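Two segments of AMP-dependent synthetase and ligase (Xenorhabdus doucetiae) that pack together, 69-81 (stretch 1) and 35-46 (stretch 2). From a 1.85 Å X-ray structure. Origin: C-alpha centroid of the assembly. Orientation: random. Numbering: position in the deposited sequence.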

# COMPACT_ATOMS: atom_id res chain seq x y z
N LYS A 69 9.34 -3.49 4.44
CA LYS A 69 9.65 -2.46 5.42
C LYS A 69 9.79 -1.14 4.68
O LYS A 69 10.55 -1.04 3.72
CB LYS A 69 10.94 -2.77 6.18
CG LYS A 69 10.96 -4.15 6.85
CD LYS A 69 11.28 -4.08 8.34
CE LYS A 69 10.70 -5.26 9.10
NZ LYS A 69 11.38 -6.55 8.77
N PHE A 70 9.04 -0.14 5.13
CA PHE A 70 9.14 1.21 4.62
C PHE A 70 9.78 2.02 5.73
O PHE A 70 9.15 2.31 6.75
CB PHE A 70 7.76 1.75 4.28
CG PHE A 70 7.02 0.92 3.27
CD1 PHE A 70 6.00 0.05 3.65
CD2 PHE A 70 7.37 0.99 1.93
CE1 PHE A 70 5.33 -0.70 2.71
CE2 PHE A 70 6.71 0.23 0.98
CZ PHE A 70 5.68 -0.62 1.37
N GLN A 71 11.05 2.36 5.55
CA GLN A 71 11.86 2.94 6.63
C GLN A 71 12.24 4.41 6.45
O GLN A 71 12.90 4.97 7.33
CB GLN A 71 13.09 2.06 6.88
CG GLN A 71 14.18 2.12 5.82
CD GLN A 71 15.09 0.90 5.84
OE1 GLN A 71 14.71 -0.18 5.38
NE2 GLN A 71 16.30 1.07 6.37
N PHE A 72 11.84 5.04 5.34
CA PHE A 72 12.06 6.47 5.12
C PHE A 72 10.98 7.03 4.18
O PHE A 72 10.70 6.41 3.16
CB PHE A 72 13.45 6.71 4.51
CG PHE A 72 13.95 8.12 4.63
CD1 PHE A 72 13.78 9.04 3.59
CD2 PHE A 72 14.59 8.54 5.80
CE1 PHE A 72 14.25 10.35 3.71
CE2 PHE A 72 15.06 9.85 5.92
CZ PHE A 72 14.88 10.75 4.87
N PRO A 73 10.38 8.20 4.52
CA PRO A 73 9.33 8.73 3.64
C PRO A 73 9.88 9.29 2.33
O PRO A 73 10.96 9.90 2.31
CB PRO A 73 8.69 9.85 4.46
CG PRO A 73 9.67 10.21 5.52
CD PRO A 73 10.71 9.13 5.62
N LEU A 74 9.12 9.08 1.25
CA LEU A 74 9.49 9.54 -0.08
C LEU A 74 8.49 10.58 -0.54
O LEU A 74 7.29 10.45 -0.30
CB LEU A 74 9.52 8.36 -1.05
CG LEU A 74 10.57 7.29 -0.71
CD1 LEU A 74 10.46 6.11 -1.65
CD2 LEU A 74 11.97 7.87 -0.75
N GLN A 75 8.99 11.63 -1.19
CA GLN A 75 8.19 12.78 -1.61
C GLN A 75 8.59 13.24 -3.01
O GLN A 75 9.63 12.81 -3.52
CB GLN A 75 8.34 13.92 -0.59
CG GLN A 75 9.74 14.50 -0.46
CD GLN A 75 9.79 15.71 0.45
OE1 GLN A 75 8.81 16.46 0.58
NE2 GLN A 75 10.93 15.92 1.09
N PRO A 76 7.79 14.13 -3.63
CA PRO A 76 8.18 14.59 -4.96
C PRO A 76 9.52 15.31 -4.96
O PRO A 76 9.88 15.96 -3.97
CB PRO A 76 7.04 15.55 -5.34
CG PRO A 76 5.89 15.14 -4.51
CD PRO A 76 6.47 14.64 -3.23
N GLY A 77 10.26 15.16 -6.07
CA GLY A 77 11.62 15.67 -6.18
C GLY A 77 12.69 14.63 -5.87
O GLY A 77 13.84 14.82 -6.28
N ASN A 78 12.33 13.56 -5.16
CA ASN A 78 13.27 12.49 -4.86
C ASN A 78 13.60 11.67 -6.10
O ASN A 78 12.75 11.46 -6.98
CB ASN A 78 12.74 11.53 -3.78
CG ASN A 78 12.62 12.16 -2.40
OD1 ASN A 78 11.94 11.62 -1.54
ND2 ASN A 78 13.28 13.30 -2.18
N THR A 79 14.86 11.24 -6.17
CA THR A 79 15.32 10.28 -7.15
C THR A 79 15.57 8.99 -6.37
O THR A 79 16.17 9.01 -5.29
CB THR A 79 16.60 10.76 -7.85
OG1 THR A 79 16.30 11.96 -8.57
CG2 THR A 79 17.12 9.72 -8.84
N LEU A 80 15.07 7.89 -6.92
CA LEU A 80 15.16 6.57 -6.31
C LEU A 80 16.03 5.67 -7.16
O LEU A 80 16.02 5.77 -8.40
CB LEU A 80 13.76 5.94 -6.20
CG LEU A 80 12.63 6.79 -5.61
CD1 LEU A 80 11.34 5.98 -5.54
CD2 LEU A 80 13.01 7.32 -4.24
N LEU A 81 16.76 4.77 -6.51
CA LEU A 81 17.42 3.66 -7.17
C LEU A 81 16.73 2.39 -6.70
O LEU A 81 16.76 2.07 -5.51
CB LEU A 81 18.92 3.62 -6.83
CG LEU A 81 19.74 4.86 -7.23
CD1 LEU A 81 21.18 4.72 -6.75
CD2 LEU A 81 19.68 5.08 -8.73
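Stretch 2 35-46: VQPLLPGVAQID

Stretch 2 runs extended from Gln-36 to Pro-40 and turns into a helix at Gly-41, with Pro-40 at the N-cap. The nearest CA pairs fix its direction: Gln-75 lies 4.8 Å from Leu-38 (CA to CA), Leu-74 lies 5.5 Å from Leu-39 (CA to CA), and Phe-70 lies 6.9 Å from Gly-41 (CA to CA). Numbers rise along one stretch as they fall along the other, so Phe-70 to Gln-75 runs antiparallel to Leu-38 to Gly-41. Together they bury 529 Å², and Phe-70 and Leu-74 contribute the largest single shares, 90 and 82 Å².

Phe-70, in a strand with chi1 m, points its CA-to-CB bond toward stretch 2 and meets the first turn of the helix. Gly-41 CA stands 3.8 Å from the centroid of the Phe-70 ring (CG to CZ), 29° off the ring normal, which is CH-pi geometry over one face. Glycine matters here: an ideal CB on Gly-41 would fall 2.8 Å from Phe-70 CZ, a clash. Phe-70 CZ also approaches Gly-41 O at 3.4 Å, an oxygen that accepts the helical hydrogen bond from Ile-45 N at 3.3 Å. Near the plane of the ring, at its edge, lie Ile-45 CD1, 4.0 Å from Phe-70 CZ, and Gln-44 OE1, 3.7 Å from Phe-70 CD2; the latter oxygen is hydrogen-bonded elsewhere in the structure.

Leu-74 joins backbone to backbone. Leu-39 N donates to Leu-74 O at 2.9 Å with an angle of 166°, nearly linear, and Leu-38 CA adds a CA-H...O contact to the same oxygen at 3.4 Å. The return link runs through water 1, which accepts from Leu-74 N at 2.9 Å and donates to Leu-39 O at 2.7 Å, so one direct bond and one water bridge join this residue pair. Their side chains pack as well, Leu-74 CB to Leu-39 CB at 4.0 Å, while Leu-74 CD1 reaches Gln-44 CD at 3.9 Å.

Leu-39, with 53 Å² covered, is the most covered residue of stretch 2; its CD2 also lies 4.4 Å from Leu-80 CD1, in the strand that follows the turn. That type II turn, Gln-75 to Asn-78, is braced by Asn-78 OD1, which accepts from Gln-75 N at 3.0 Å. Beside it, Gln-36 NE2 donates to Gln-75 OE1 at 2.8 Å and to Pro-37 O at 2.9 Å, and Pro-76 CD rests 3.7 Å from Pro-37 CB.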

# COMPACT_ATOMS: atom_id res chain seq x y z
N VAL A 35 -1.40 18.05 3.51
CA VAL A 35 -0.29 18.71 4.25
C VAL A 35 1.13 18.29 3.80
O VAL A 35 2.10 18.99 4.09
CB VAL A 35 -0.39 18.53 5.79
CG1 VAL A 35 -1.74 19.02 6.32
CG2 VAL A 35 -0.10 17.10 6.23
N GLN A 36 1.25 17.13 3.15
CA GLN A 36 2.54 16.64 2.65
C GLN A 36 2.30 15.58 1.58
O GLN A 36 1.68 14.55 1.90
CB GLN A 36 3.36 15.99 3.77
CG GLN A 36 4.61 15.24 3.30
CD GLN A 36 5.72 16.16 2.82
OE1 GLN A 36 6.05 17.14 3.48
NE2 GLN A 36 6.30 15.84 1.67
N PRO A 37 2.77 15.80 0.34
CA PRO A 37 2.74 14.66 -0.59
C PRO A 37 3.73 13.57 -0.17
O PRO A 37 4.91 13.85 0.03
CB PRO A 37 3.10 15.27 -1.95
CG PRO A 37 3.72 16.59 -1.64
CD PRO A 37 3.11 17.06 -0.35
N LEU A 38 3.24 12.35 0.01
CA LEU A 38 4.08 11.20 0.33
C LEU A 38 3.74 10.07 -0.61
O LEU A 38 2.56 9.85 -0.91
CB LEU A 38 3.81 10.71 1.76
CG LEU A 38 4.26 11.61 2.91
CD1 LEU A 38 3.73 11.05 4.22
CD2 LEU A 38 5.78 11.73 2.93
N LEU A 39 4.76 9.35 -1.07
CA LEU A 39 4.54 8.22 -1.97
C LEU A 39 3.99 7.04 -1.16
O LEU A 39 4.66 6.60 -0.21
CB LEU A 39 5.86 7.84 -2.66
CG LEU A 39 5.78 6.81 -3.78
CD1 LEU A 39 5.05 7.37 -5.00
CD2 LEU A 39 7.17 6.34 -4.17
N PRO A 40 2.77 6.54 -1.50
CA PRO A 40 2.25 5.38 -0.79
C PRO A 40 3.15 4.14 -0.91
O PRO A 40 3.79 3.94 -1.95
CB PRO A 40 0.90 5.10 -1.49
CG PRO A 40 0.53 6.39 -2.14
CD PRO A 40 1.83 7.02 -2.52
N GLY A 41 3.17 3.33 0.15
CA GLY A 41 3.88 2.05 0.18
C GLY A 41 3.46 1.11 -0.94
O GLY A 41 4.30 0.43 -1.54
N VAL A 42 2.16 1.08 -1.23
CA VAL A 42 1.63 0.28 -2.33
C VAL A 42 2.15 0.66 -3.72
O VAL A 42 2.27 -0.21 -4.58
CB VAL A 42 0.08 0.27 -2.31
CG1 VAL A 42 -0.51 1.60 -2.78
CG2 VAL A 42 -0.47 -0.89 -3.14
N ALA A 43 2.45 1.94 -3.95
CA ALA A 43 3.00 2.39 -5.23
C ALA A 43 4.39 1.81 -5.47
O ALA A 43 4.73 1.44 -6.59
CB ALA A 43 3.03 3.90 -5.30
N GLN A 44 5.17 1.73 -4.39
CA GLN A 44 6.51 1.13 -4.42
C GLN A 44 6.44 -0.36 -4.76
O GLN A 44 7.27 -0.87 -5.52
CB GLN A 44 7.23 1.36 -3.08
CG GLN A 44 7.48 2.84 -2.76
CD GLN A 44 8.04 3.05 -1.36
OE1 GLN A 44 9.05 2.45 -0.99
NE2 GLN A 44 7.38 3.89 -0.57
N ILE A 45 5.43 -1.04 -4.24
CA ILE A 45 5.18 -2.46 -4.57
C ILE A 45 4.70 -2.57 -6.03
O ILE A 45 5.15 -3.47 -6.77
CB ILE A 45 4.20 -3.11 -3.58
CG1 ILE A 45 4.84 -3.15 -2.18
CG2 ILE A 45 3.85 -4.53 -4.00
CD1 ILE A 45 3.84 -3.21 -1.06
N ASP A 46 3.82 -1.65 -6.43
CA ASP A 46 3.25 -1.63 -7.78
C ASP A 46 4.35 -1.60 -8.86
O ASP A 46 4.30 -2.39 -9.80
CB ASP A 46 2.27 -0.45 -7.93
CG ASP A 46 1.40 -0.56 -9.17
OD1 ASP A 46 0.53 -1.45 -9.23
OD2 ASP A 46 1.56 0.27 -10.09
O HOH W 1 6.81 7.39 1.31